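Local coordinates for predicted metal-dependent phosphohydrolase (Magnetospirillum magnetotacticum MS-1, PDB 3KH1) that belongs to the metal-dependent HD-domain phosphohydrolases and may act as a 5'-deoxynucleotidase, removing phosphate from deoxynucleoside monophosphates, at the interface of chains A and B. Sequence-based numbering; all coordinates share one arbitrary frame. Chains: chain A/B, Predicted metal-dependent phosphohydrolase.

Contact 1: the interface of chains A and B. Residues chain A 20, 23-24, 40, 42-43, 45-46; chain B 32, 37, 39-40, 42-43, 46-47.
A:Lys24, with 81 Å² of its surface buried, shows how one long side chain can stitch two subunits together. CG stands anti to the carbonyl carbon (chi1 -64°) and the chain runs on extended. CB of A:Lys24 lies 3.5 Å from the carboxylate oxygen OE1 of B:Glu43. CG and CD then cross that glutamate obliquely, and CD also touches a methyl of B:Leu32. CE lies 3.5 Å from ND1 of B:His47, and the terminal amine NZ of A:Lys24 donates to the same imidazole nitrogen at 2.9 Å and forms a salt bridge with OE2 of B:Glu39 at 2.8 Å, met from above the carboxylate plane. A water joins them. The backbone is held too: O of A:Lys24 takes a bond from NH2 of B:Arg37 at 2.9 Å. This guanidinium grips B:Glu43 end-on, fixing a carboxylate whose OE1 also accepts from ND2 of A:Asn40. A:Leu23 CD2 and A:Ala42 CB cover one face of the B:Trp46 indole, CD2 3.5 Å from CZ2. CB of A:Trp46 and CB of B:Trp46 lie 3.9 Å apart. The site ties the 3-10 helix 20-25 of one chain to strand 38-40 and helix 41-54 of the other, beside the paired 41-54 helices, consistent with a dimer.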
loop_
_atom_site.group_PDB
_atom_site.type_symbol
_atom_site.label_atom_id
_atom_site.label_comp_id
_atom_site.label_asym_id
_atom_site.label_seq_id
_atom_site.Cartn_x
_atom_site.Cartn_y
_atom_site.Cartn_z
ATOM N N ILE A 20 2.287 9.737 7.860
ATOM C CA ILE A 20 2.847 8.626 7.094
ATOM C C ILE A 20 2.780 8.851 5.598
ATOM O O ILE A 20 3.360 8.045 4.861
ATOM C CB ILE A 20 2.275 7.247 7.550
ATOM C CG1 ILE A 20 0.795 7.090 7.221
ATOM C CG2 ILE A 20 2.583 6.966 9.027
ATOM C CD1 ILE A 20 0.210 5.663 7.515
ATOM N N LEU A 23 6.184 8.411 3.935
ATOM C CA LEU A 23 6.820 7.149 3.498
ATOM C C LEU A 23 7.009 7.137 1.987
ATOM O O LEU A 23 7.884 6.460 1.442
ATOM C CB LEU A 23 6.011 5.948 3.980
ATOM C CG LEU A 23 6.671 4.588 3.741
ATOM C CD1 LEU A 23 7.980 4.520 4.548
ATOM C CD2 LEU A 23 5.720 3.498 4.094
ATOM N N LYS A 24 6.154 7.877 1.297
ATOM C CA LYS A 24 6.161 7.956 -0.165
ATOM C C LYS A 24 7.444 8.572 -0.712
ATOM O O LYS A 24 7.746 8.327 -1.883
ATOM C CB LYS A 24 4.934 8.760 -0.635
ATOM C CG LYS A 24 3.595 8.053 -0.283
ATOM C CD LYS A 24 2.390 8.962 -0.439
ATOM C CE LYS A 24 1.132 8.327 0.133
ATOM N NZ LYS A 24 -0.051 9.272 0.093
ATOM N N ASN A 40 9.587 3.526 -4.364
ATOM C CA ASN A 40 9.503 4.091 -3.051
ATOM C C ASN A 40 8.932 3.102 -2.026
ATOM O O ASN A 40 8.333 2.079 -2.371
ATOM C CB ASN A 40 8.815 5.477 -3.045
ATOM C CG ASN A 40 7.314 5.410 -3.173
ATOM O OD1 ASN A 40 6.615 4.784 -2.338
ATOM N ND2 ASN A 40 6.764 6.119 -4.169
ATOM N N ALA A 42 6.393 3.307 0.086
ATOM C CA ALA A 42 4.923 3.173 0.153
ATOM C C ALA A 42 4.450 2.262 -0.965
ATOM O O ALA A 42 3.654 1.354 -0.733
ATOM C CB ALA A 42 4.240 4.554 0.075
ATOM N N GLU A 43 4.916 2.484 -2.190
ATOM C CA GLU A 43 4.442 1.641 -3.303
ATOM C C GLU A 43 5.009 0.221 -3.178
ATOM O O GLU A 43 4.338 -0.719 -3.559
ATOM C CB GLU A 43 4.703 2.249 -4.612
ATOM C CG GLU A 43 6.078 2.346 -4.906
ATOM C CD GLU A 43 6.434 3.372 -6.111
ATOM O OE1 GLU A 43 5.590 4.059 -6.734
ATOM O OE2 GLU A 43 7.589 3.455 -6.340
ATOM N N SER A 45 5.377 -1.346 -0.191
ATOM C CA SER A 45 4.495 -1.973 0.778
ATOM C C SER A 45 3.127 -2.276 0.121
ATOM O O SER A 45 2.537 -3.321 0.428
ATOM C CB SER A 45 4.357 -1.128 2.033
ATOM O OG SER A 45 5.530 -1.265 2.830
ATOM N N TRP A 46 2.588 -1.380 -0.716
ATOM C CA TRP A 46 1.387 -1.723 -1.487
ATOM C C TRP A 46 1.580 -3.053 -2.203
ATOM O O TRP A 46 0.715 -3.927 -2.157
ATOM C CB TRP A 46 1.073 -0.619 -2.534
ATOM C CG TRP A 46 0.046 -1.100 -3.528
ATOM C CD1 TRP A 46 -1.276 -1.164 -3.320
ATOM C CD2 TRP A 46 0.300 -1.605 -4.834
ATOM N NE1 TRP A 46 -1.895 -1.713 -4.384
ATOM C CE2 TRP A 46 -0.941 -1.991 -5.348
ATOM C CE3 TRP A 46 1.447 -1.762 -5.597
ATOM C CZ2 TRP A 46 -1.087 -2.573 -6.597
ATOM C CZ3 TRP A 46 1.299 -2.302 -6.885
ATOM C CH2 TRP A 46 0.043 -2.710 -7.363
ATOM N N LEU B 32 1.971 15.297 -3.329
ATOM C CA LEU B 32 2.307 14.851 -1.988
ATOM C C LEU B 32 2.178 15.959 -0.999
ATOM O O LEU B 32 2.068 17.106 -1.377
ATOM C CB LEU B 32 3.690 14.244 -1.941
ATOM C CG LEU B 32 4.023 13.006 -2.770
ATOM C CD1 LEU B 32 5.445 12.598 -2.384
ATOM C CD2 LEU B 32 3.051 11.928 -2.639
ATOM N N ARG B 37 5.888 16.244 -5.727
ATOM C CA ARG B 37 5.521 15.493 -6.929
ATOM C C ARG B 37 4.084 15.046 -6.779
ATOM O O ARG B 37 3.488 15.065 -5.695
ATOM C CB ARG B 37 6.457 14.282 -7.113
ATOM C CG ARG B 37 6.355 13.251 -6.023
ATOM C CD ARG B 37 7.201 12.003 -6.407
ATOM N NE ARG B 37 7.187 10.995 -5.363
ATOM C CZ ARG B 37 6.164 10.187 -5.105
ATOM N NH1 ARG B 37 5.036 10.239 -5.816
ATOM N NH2 ARG B 37 6.244 9.314 -4.102
ATOM N N GLU B 39 1.125 12.364 -6.512
ATOM C CA GLU B 39 0.858 11.071 -5.956
ATOM C C GLU B 39 0.503 10.056 -7.030
ATOM O O GLU B 39 -0.184 10.395 -7.971
ATOM C CB GLU B 39 -0.241 11.158 -4.909
ATOM C CG GLU B 39 -0.459 9.925 -4.074
ATOM C CD GLU B 39 -1.679 9.967 -3.175
ATOM O OE1 GLU B 39 -2.668 10.628 -3.564
ATOM O OE2 GLU B 39 -1.711 9.259 -2.158
ATOM N N ASN B 40 0.963 8.809 -6.872
ATOM C CA ASN B 40 0.556 7.746 -7.776
ATOM C C ASN B 40 -0.478 6.807 -7.156
ATOM O O ASN B 40 -0.727 6.800 -5.952
ATOM C CB ASN B 40 1.738 6.984 -8.385
ATOM C CG ASN B 40 2.454 6.051 -7.423
ATOM O OD1 ASN B 40 1.828 5.103 -6.906
ATOM N ND2 ASN B 40 3.734 6.300 -7.144
ATOM N N ALA B 42 -0.574 3.517 -6.741
ATOM C CA ALA B 42 -0.124 2.448 -5.888
ATOM C C ALA B 42 0.128 2.953 -4.495
ATOM O O ALA B 42 -0.370 2.378 -3.506
ATOM C CB ALA B 42 1.119 1.757 -6.458
ATOM N N GLU B 43 0.878 4.032 -4.318
ATOM C CA GLU B 43 1.147 4.536 -2.997
ATOM C C GLU B 43 -0.144 5.082 -2.361
ATOM O O GLU B 43 -0.312 5.036 -1.138
ATOM C CB GLU B 43 2.250 5.561 -3.026
ATOM C CG GLU B 43 1.910 6.838 -3.776
ATOM C CD GLU B 43 3.095 7.705 -4.133
ATOM O OE1 GLU B 43 4.224 7.379 -3.729
ATOM O OE2 GLU B 43 2.880 8.721 -4.803
ATOM N N TRP B 46 -1.785 1.983 -0.923
ATOM C CA TRP B 46 -1.098 1.659 0.296
ATOM C C TRP B 46 -1.676 2.501 1.475
ATOM O O TRP B 46 -1.998 1.987 2.554
ATOM C CB TRP B 46 0.415 2.016 0.210
ATOM C CG TRP B 46 1.079 2.058 1.555
ATOM C CD1 TRP B 46 1.458 0.999 2.332
ATOM C CD2 TRP B 46 1.363 3.240 2.332
ATOM N NE1 TRP B 46 1.942 1.448 3.539
ATOM C CE2 TRP B 46 1.867 2.806 3.559
ATOM C CE3 TRP B 46 1.216 4.633 2.103
ATOM C CZ2 TRP B 46 2.272 3.692 4.555
ATOM C CZ3 TRP B 46 1.606 5.502 3.099
ATOM C CH2 TRP B 46 2.134 5.022 4.288
ATOM N N HIS B 47 -1.850 3.794 1.225
ATOM C CA HIS B 47 -2.217 4.707 2.295
ATOM C C HIS B 47 -3.624 4.371 2.791
ATOM O O HIS B 47 -3.884 4.334 3.993
ATOM C CB HIS B 47 -2.158 6.158 1.779
ATOM C CG HIS B 47 -1.953 7.209 2.827
ATOM N ND1 HIS B 47 -1.517 8.472 2.489
ATOM C CD2 HIS B 47 -2.042 7.187 4.177
ATOM C CE1 HIS B 47 -1.384 9.185 3.596
ATOM N NE2 HIS B 47 -1.723 8.446 4.629
HETATM O O HOH W 1 -3.063 8.921 -0.073
#

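Contact 2: the interface of chains A and B. Residues chain A 46-47, 50-51, 54, 144, 147-148; chain B 16-17, 20-21, 23-24, 77.
B:Val17, B:Ile20 and A:Trp46 bury most surface here, a case of apolar packing built round a polar pin. The methyls of B:Val17 divide the work: CG1, anti to the backbone N (chi1 167°), touches A:Met51 (a selenomethionine) and A:Leu147, while CG2 faces A:Leu54 CD1. That leucine methyl lies in plane at the edge of the B:Phe16 ring. The carbonyl O of B:Val17 accepts from the imidazole NE2 of A:His47 at 2.8 Å, a fairly straight bond (158° at H) lying in the ring plane but above the carbonyl plane. B:Ile20 CG1 takes the crowded position between backbone N and carbonyl carbon (chi1 69°), 3.8 Å from A:Trp46 CH2, and CD1 points tip to tip at A:Thr50 CG2. The backbone O of B:Ile20 comes within 3.3 Å of CH2 of A:Trp46. B:Leu23 crosses the indole at about a right angle, its CD2 3.5 Å from CZ2 of A:Trp46. ND1 of A:His47 receives B:Lys24 NZ at 2.9 Å and A:Gln144 NE2 at 3.2 Å, both tilted from the ring plane; two donors there, with NE2 itself donating, would fit a ring protonated on NE2, although the proton is not seen. B:Asp21 OD1 holds B:Lys24 NZ at 2.8 Å in a salt bridge and is likely to favour its charged form. The site seats the end of helix 8-19 and the following 3-10 turn against helix 41-54 of the partner, and is likely to set their register.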
loop_
_atom_site.group_PDB
_atom_site.type_symbol
_atom_site.label_atom_id
_atom_site.label_comp_id
_atom_site.label_asym_id
_atom_site.label_seq_id
_atom_site.Cartn_x
_atom_site.Cartn_y
_atom_site.Cartn_z
ATOM N N TRP A 46 2.588 -1.380 -0.716
ATOM C CA TRP A 46 1.387 -1.723 -1.487
ATOM C C TRP A 46 1.580 -3.053 -2.203
ATOM O O TRP A 46 0.715 -3.927 -2.157
ATOM C CB TRP A 46 1.073 -0.619 -2.534
ATOM C CG TRP A 46 0.046 -1.100 -3.528
ATOM C CD1 TRP A 46 -1.276 -1.164 -3.320
ATOM C CD2 TRP A 46 0.300 -1.605 -4.834
ATOM N NE1 TRP A 46 -1.895 -1.713 -4.384
ATOM C CE2 TRP A 46 -0.941 -1.991 -5.348
ATOM C CE3 TRP A 46 1.447 -1.762 -5.597
ATOM C CZ2 TRP A 46 -1.087 -2.573 -6.597
ATOM C CZ3 TRP A 46 1.299 -2.302 -6.885
ATOM C CH2 TRP A 46 0.043 -2.710 -7.363
ATOM N N HIS A 47 2.680 -3.188 -2.897
ATOM C CA HIS A 47 2.887 -4.325 -3.756
ATOM C C HIS A 47 2.984 -5.612 -2.992
ATOM O O HIS A 47 2.327 -6.602 -3.325
ATOM C CB HIS A 47 4.160 -4.092 -4.566
ATOM C CG HIS A 47 4.226 -4.829 -5.871
ATOM N ND1 HIS A 47 5.284 -4.665 -6.730
ATOM C CD2 HIS A 47 3.396 -5.729 -6.456
ATOM C CE1 HIS A 47 5.077 -5.403 -7.813
ATOM N NE2 HIS A 47 3.934 -6.045 -7.689
ATOM N N THR A 50 -0.392 -6.619 -1.383
ATOM C CA THR A 50 -1.262 -7.196 -2.381
ATOM C C THR A 50 -0.828 -8.647 -2.698
ATOM O O THR A 50 -1.662 -9.552 -2.798
ATOM C CB THR A 50 -1.248 -6.317 -3.658
ATOM O OG1 THR A 50 -1.634 -4.985 -3.311
ATOM C CG2 THR A 50 -2.194 -6.834 -4.719
HETATM N N MSE A 51 0.479 -8.866 -2.785
HETATM C CA MSE A 51 1.009 -10.224 -2.974
HETATM C C MSE A 51 0.604 -11.169 -1.840
HETATM O O MSE A 51 0.377 -12.343 -2.083
HETATM C CB MSE A 51 2.539 -10.214 -3.051
HETATM C CG MSE A 51 3.087 -9.631 -4.340
HETATM SE SE MSE A 51 4.972 -9.251 -4.323
HETATM C CE MSE A 51 5.682 -11.096 -4.207
ATOM N N LEU A 54 -2.805 -12.349 -2.796
ATOM C CA LEU A 54 -2.770 -13.133 -4.029
ATOM C C LEU A 54 -2.120 -14.503 -3.853
ATOM O O LEU A 54 -2.537 -15.470 -4.472
ATOM C CB LEU A 54 -2.008 -12.377 -5.115
ATOM C CG LEU A 54 -2.616 -11.108 -5.679
ATOM C CD1 LEU A 54 -1.588 -10.266 -6.469
ATOM C CD2 LEU A 54 -3.868 -11.368 -6.532
ATOM N N GLN A 144 9.865 -10.176 -3.843
ATOM C CA GLN A 144 9.532 -9.119 -4.786
ATOM C C GLN A 144 10.748 -8.445 -5.467
ATOM O O GLN A 144 10.711 -8.220 -6.698
ATOM C CB GLN A 144 8.555 -8.123 -4.167
ATOM C CG GLN A 144 8.051 -6.990 -5.081
ATOM C CD GLN A 144 8.837 -5.719 -4.965
ATOM O OE1 GLN A 144 9.937 -5.668 -4.380
ATOM N NE2 GLN A 144 8.218 -4.619 -5.458
ATOM N N LEU A 147 11.935 -10.599 -8.302
ATOM C CA LEU A 147 11.060 -10.396 -9.456
ATOM C C LEU A 147 11.456 -9.169 -10.232
ATOM O O LEU A 147 11.538 -9.193 -11.476
ATOM C CB LEU A 147 9.598 -10.292 -9.019
ATOM C CG LEU A 147 8.952 -11.487 -8.295
ATOM C CD1 LEU A 147 7.510 -11.181 -7.898
ATOM C CD2 LEU A 147 8.957 -12.724 -9.126
ATOM N N HIS A 148 11.705 -8.086 -9.520
ATOM C CA HIS A 148 12.037 -6.820 -10.209
ATOM C C HIS A 148 13.414 -6.850 -10.851
ATOM O O HIS A 148 13.559 -6.404 -11.992
ATOM C CB HIS A 148 11.921 -5.652 -9.245
ATOM C CG HIS A 148 10.514 -5.181 -9.062
ATOM N ND1 HIS A 148 10.162 -3.884 -9.259
ATOM C CD2 HIS A 148 9.367 -5.848 -8.740
ATOM C CE1 HIS A 148 8.853 -3.768 -9.098
ATOM N NE2 HIS A 148 8.337 -4.943 -8.793
ATOM N N PHE B 16 0.533 -11.627 -13.056
ATOM C CA PHE B 16 -0.298 -10.545 -12.509
ATOM C C PHE B 16 0.518 -9.681 -11.551
ATOM O O PHE B 16 0.504 -8.444 -11.659
ATOM C CB PHE B 16 -1.523 -11.113 -11.818
ATOM C CG PHE B 16 -2.504 -10.080 -11.320
ATOM C CD1 PHE B 16 -3.392 -9.452 -12.162
ATOM C CD2 PHE B 16 -2.528 -9.741 -9.976
ATOM C CE1 PHE B 16 -4.294 -8.487 -11.673
ATOM C CE2 PHE B 16 -3.434 -8.836 -9.499
ATOM C CZ PHE B 16 -4.347 -8.209 -10.341
ATOM N N VAL B 17 1.265 -10.327 -10.664
ATOM C CA VAL B 17 2.118 -9.576 -9.699
ATOM C C VAL B 17 3.091 -8.630 -10.435
ATOM O O VAL B 17 3.292 -7.502 -10.021
ATOM C CB VAL B 17 2.880 -10.547 -8.777
ATOM C CG1 VAL B 17 3.972 -9.836 -8.009
ATOM C CG2 VAL B 17 1.914 -11.307 -7.844
ATOM N N ILE B 20 1.068 -5.630 -12.388
ATOM C CA ILE B 20 0.508 -4.592 -11.527
ATOM C C ILE B 20 1.523 -3.615 -10.981
ATOM O O ILE B 20 1.176 -2.554 -10.450
ATOM C CB ILE B 20 -0.437 -5.110 -10.430
ATOM C CG1 ILE B 20 0.302 -5.904 -9.350
ATOM C CG2 ILE B 20 -1.608 -5.919 -11.098
ATOM C CD1 ILE B 20 -0.551 -6.346 -8.193
ATOM N N ASP B 21 2.814 -3.905 -11.152
ATOM C CA ASP B 21 3.822 -2.888 -10.923
ATOM C C ASP B 21 3.485 -1.585 -11.663
ATOM O O ASP B 21 3.825 -0.484 -11.201
ATOM C CB ASP B 21 5.181 -3.396 -11.387
ATOM C CG ASP B 21 6.327 -2.377 -11.194
ATOM O OD1 ASP B 21 6.536 -1.996 -10.027
ATOM O OD2 ASP B 21 7.003 -1.981 -12.161
ATOM N N LEU B 23 0.866 -0.012 -11.803
ATOM C CA LEU B 23 -0.005 0.915 -11.071
ATOM C C LEU B 23 0.798 2.075 -10.468
ATOM O O LEU B 23 0.311 3.177 -10.262
ATOM C CB LEU B 23 -0.798 0.156 -9.992
ATOM C CG LEU B 23 -1.891 1.010 -9.337
ATOM C CD1 LEU B 23 -2.935 1.507 -10.372
ATOM C CD2 LEU B 23 -2.526 0.237 -8.191
ATOM N N LYS B 24 2.067 1.803 -10.174
ATOM C CA LYS B 24 2.981 2.806 -9.636
ATOM C C LYS B 24 3.251 3.965 -10.597
ATOM O O LYS B 24 3.763 5.005 -10.160
ATOM C CB LYS B 24 4.303 2.131 -9.249
ATOM C CG LYS B 24 4.136 1.042 -8.179
ATOM C CD LYS B 24 5.385 0.190 -7.996
ATOM C CE LYS B 24 5.154 -1.051 -7.174
ATOM N NZ LYS B 24 6.301 -1.993 -7.226
ATOM N N ILE B 77 -6.455 -0.945 -9.737
ATOM C CA ILE B 77 -5.699 -1.694 -10.749
ATOM C C ILE B 77 -6.192 -1.421 -12.174
ATOM O O ILE B 77 -5.382 -1.303 -13.085
ATOM C CB ILE B 77 -5.627 -3.214 -10.396
ATOM C CG1 ILE B 77 -4.617 -3.403 -9.226
ATOM C CG2 ILE B 77 -5.245 -4.122 -11.581
ATOM C CD1 ILE B 77 -4.613 -4.771 -8.604
#

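Contact 3: the interface of chains A and B. Residues chain A 54-55, 57-58, 143, 147, 180-181, 184; chain B 9-10, 13-14.
One helical turn apart, B:Leu10 and B:Met14 (a selenomethionine) bury 94 and 91 Å² and illustrate how a helix can be gripped by its apolar stripe. B:Leu10 has CG anti to the backbone N (chi1 -176°). Its CD2 lies over one face of the A:Arg180 guanidinium, 3.7 Å from CZ, while CD1 meets A:Tyr58 CE2 at 3.8 Å. B:Met14 has CG anti to the carbonyl carbon (chi1 -71°), 3.7 Å from CZ of A:Tyr184; the bend at chi2 turns SE toward A:Leu147 and CE tip to tip at A:Leu143 CD2, also touching A:Leu181. B:Arg9 takes A:Glu57 side-on in a salt bridge: NE binds OE2 at 2.9 Å and NH2 binds OE1 at 2.9 Å, each on a syn lone pair. B:Gln13 NE2 adds a second bond to OE1, from above the carboxylate plane. The amide oxygen OE1 of B:Gln13 accepts from the A:Tyr58 hydroxyl OH at 2.7 Å, on a lone pair, with ring and amide nearly perpendicular (81°). An alanine in place of A:Glu57 would remove both carboxylate oxygens and would probably leave B:Arg9 and B:Gln13 less firmly held. In the fold, the amino-terminal half of helix 8-19 lies against helices 132-151 and 179-195 and the 56-58 turn of the partner.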
loop_
_atom_site.group_PDB
_atom_site.type_symbol
_atom_site.label_atom_id
_atom_site.label_comp_id
_atom_site.label_asym_id
_atom_site.label_seq_id
_atom_site.Cartn_x
_atom_site.Cartn_y
_atom_site.Cartn_z
ATOM N N LEU A 54 -2.805 -12.349 -2.796
ATOM C CA LEU A 54 -2.770 -13.133 -4.029
ATOM C C LEU A 54 -2.120 -14.503 -3.853
ATOM O O LEU A 54 -2.537 -15.470 -4.472
ATOM C CB LEU A 54 -2.008 -12.377 -5.115
ATOM C CG LEU A 54 -2.616 -11.108 -5.679
ATOM C CD1 LEU A 54 -1.588 -10.266 -6.469
ATOM C CD2 LEU A 54 -3.868 -11.368 -6.532
ATOM N N LEU A 55 -1.115 -14.540 -2.988
ATOM C CA LEU A 55 -0.250 -15.722 -2.826
ATOM C C LEU A 55 -0.541 -16.450 -1.521
ATOM O O LEU A 55 0.237 -17.294 -1.096
ATOM C CB LEU A 55 1.227 -15.297 -2.920
ATOM C CG LEU A 55 1.634 -14.688 -4.281
ATOM C CD1 LEU A 55 3.082 -14.260 -4.246
ATOM C CD2 LEU A 55 1.388 -15.665 -5.472
ATOM N N GLU A 57 -2.343 -18.855 -0.688
ATOM C CA GLU A 57 -2.450 -20.321 -0.683
ATOM C C GLU A 57 -1.103 -21.012 -0.425
ATOM O O GLU A 57 -1.044 -22.208 -0.085
ATOM C CB GLU A 57 -3.019 -20.844 -2.000
ATOM C CG GLU A 57 -2.030 -20.791 -3.183
ATOM C CD GLU A 57 -2.746 -20.948 -4.507
ATOM O OE1 GLU A 57 -3.316 -19.921 -4.943
ATOM O OE2 GLU A 57 -2.832 -22.075 -5.050
ATOM N N TYR A 58 -0.014 -20.252 -0.615
ATOM C CA TYR A 58 1.347 -20.780 -0.430
ATOM C C TYR A 58 1.847 -20.640 1.039
ATOM O O TYR A 58 2.942 -21.138 1.320
ATOM C CB TYR A 58 2.322 -20.143 -1.453
ATOM C CG TYR A 58 1.824 -20.333 -2.881
ATOM C CD1 TYR A 58 1.765 -21.608 -3.474
ATOM C CD2 TYR A 58 1.328 -19.268 -3.614
ATOM C CE1 TYR A 58 1.246 -21.803 -4.741
ATOM C CE2 TYR A 58 0.785 -19.462 -4.890
ATOM C CZ TYR A 58 0.772 -20.715 -5.443
ATOM O OH TYR A 58 0.260 -20.968 -6.671
ATOM N N LEU A 143 10.986 -11.851 -1.899
ATOM C CA LEU A 143 10.729 -12.340 -3.268
ATOM C C LEU A 143 10.590 -11.209 -4.251
ATOM O O LEU A 143 11.083 -11.271 -5.384
ATOM C CB LEU A 143 9.440 -13.136 -3.241
ATOM C CG LEU A 143 8.911 -13.674 -4.578
ATOM C CD1 LEU A 143 9.937 -14.598 -5.278
ATOM C CD2 LEU A 143 7.572 -14.415 -4.413
ATOM N N LEU A 147 11.935 -10.599 -8.302
ATOM C CA LEU A 147 11.060 -10.396 -9.456
ATOM C C LEU A 147 11.456 -9.169 -10.232
ATOM O O LEU A 147 11.538 -9.193 -11.476
ATOM C CB LEU A 147 9.598 -10.292 -9.019
ATOM C CG LEU A 147 8.952 -11.487 -8.295
ATOM C CD1 LEU A 147 7.510 -11.181 -7.898
ATOM C CD2 LEU A 147 8.957 -12.724 -9.126
ATOM N N ARG A 180 7.225 -23.563 -1.778
ATOM C CA ARG A 180 6.900 -23.390 -3.190
ATOM C C ARG A 180 7.454 -22.039 -3.714
ATOM O O ARG A 180 8.009 -21.961 -4.818
ATOM C CB ARG A 180 5.388 -23.491 -3.389
ATOM C CG ARG A 180 4.908 -23.503 -4.835
ATOM C CD ARG A 180 5.034 -24.878 -5.545
ATOM N NE ARG A 180 5.085 -24.725 -7.006
ATOM C CZ ARG A 180 6.081 -24.127 -7.677
ATOM N NH1 ARG A 180 7.153 -23.628 -7.041
ATOM N NH2 ARG A 180 6.013 -24.034 -9.006
ATOM N N LEU A 181 7.282 -20.961 -2.945
ATOM C CA LEU A 181 7.835 -19.677 -3.375
ATOM C C LEU A 181 9.360 -19.698 -3.331
ATOM O O LEU A 181 10.006 -19.072 -4.185
ATOM C CB LEU A 181 7.238 -18.504 -2.594
ATOM C CG LEU A 181 5.729 -18.292 -2.691
ATOM C CD1 LEU A 181 5.380 -17.107 -1.801
ATOM C CD2 LEU A 181 5.213 -18.134 -4.141
ATOM N N TYR A 184 10.427 -21.357 -6.506
ATOM C CA TYR A 184 10.274 -20.403 -7.602
ATOM C C TYR A 184 11.422 -19.446 -7.655
ATOM O O TYR A 184 12.021 -19.196 -8.704
ATOM C CB TYR A 184 8.936 -19.688 -7.503
ATOM C CG TYR A 184 8.684 -18.742 -8.630
ATOM C CD1 TYR A 184 9.084 -17.419 -8.560
ATOM C CD2 TYR A 184 8.074 -19.178 -9.801
ATOM C CE1 TYR A 184 8.911 -16.572 -9.645
ATOM C CE2 TYR A 184 7.841 -18.290 -10.845
ATOM C CZ TYR A 184 8.275 -17.000 -10.762
ATOM O OH TYR A 184 8.061 -16.127 -11.808
ATOM N N ARG B 9 -0.494 -22.276 -12.911
ATOM C CA ARG B 9 -1.217 -21.494 -11.916
ATOM C C ARG B 9 -0.282 -20.416 -11.298
ATOM O O ARG B 9 -0.576 -19.215 -11.339
ATOM C CB ARG B 9 -1.842 -22.377 -10.829
ATOM C CG ARG B 9 -2.515 -21.563 -9.740
ATOM C CD ARG B 9 -3.261 -22.464 -8.780
ATOM N NE ARG B 9 -3.905 -21.688 -7.735
ATOM C CZ ARG B 9 -5.070 -21.049 -7.860
ATOM N NH1 ARG B 9 -5.813 -21.131 -8.972
ATOM N NH2 ARG B 9 -5.504 -20.305 -6.853
ATOM N N LEU B 10 0.858 -20.844 -10.756
ATOM C CA LEU B 10 1.793 -19.882 -10.160
ATOM C C LEU B 10 2.318 -18.919 -11.236
ATOM O O LEU B 10 2.523 -17.749 -10.965
ATOM C CB LEU B 10 2.928 -20.604 -9.455
ATOM C CG LEU B 10 3.934 -19.748 -8.712
ATOM C CD1 LEU B 10 3.222 -18.846 -7.715
ATOM C CD2 LEU B 10 5.026 -20.614 -8.056
ATOM N N GLN B 13 -0.281 -16.250 -11.639
ATOM C CA GLN B 13 -0.219 -15.374 -10.476
ATOM C C GLN B 13 0.969 -14.426 -10.528
ATOM O O GLN B 13 0.827 -13.223 -10.311
ATOM C CB GLN B 13 -0.245 -16.181 -9.188
ATOM C CG GLN B 13 -1.570 -16.900 -9.010
ATOM C CD GLN B 13 -1.485 -18.004 -7.975
ATOM O OE1 GLN B 13 -0.451 -18.664 -7.850
ATOM N NE2 GLN B 13 -2.551 -18.180 -7.205
HETATM N N MSE B 14 2.130 -14.945 -10.870
HETATM C CA MSE B 14 3.305 -14.107 -10.988
HETATM C C MSE B 14 3.205 -13.109 -12.129
HETATM O O MSE B 14 3.725 -12.001 -12.008
HETATM C CB MSE B 14 4.559 -14.953 -11.156
HETATM C CG MSE B 14 4.946 -15.671 -9.940
HETATM SE SE MSE B 14 5.303 -14.434 -8.337
HETATM C CE MSE B 14 5.661 -15.901 -7.168
#

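The three contacts follow one another along the interface of the two chains, contact 2 in the middle: its centre is about 13 Å from that of contact 1 and about 12 Å from that of contact 3, and the centres of contacts 1 and 3 are about 24 Å apart. A:Trp46 belongs to contacts 1 and 2, A:Leu54 and A:Leu147 to contacts 2 and 3, so helix 41-54 runs through all three. The 3-10 helix 20-25 serves contact 1 from chain A and contact 2 from chain B, whose helix 8-19 links contacts 2 and 3. Two-fold repetition suggests a stable dimer, though the structure alone does not prove one.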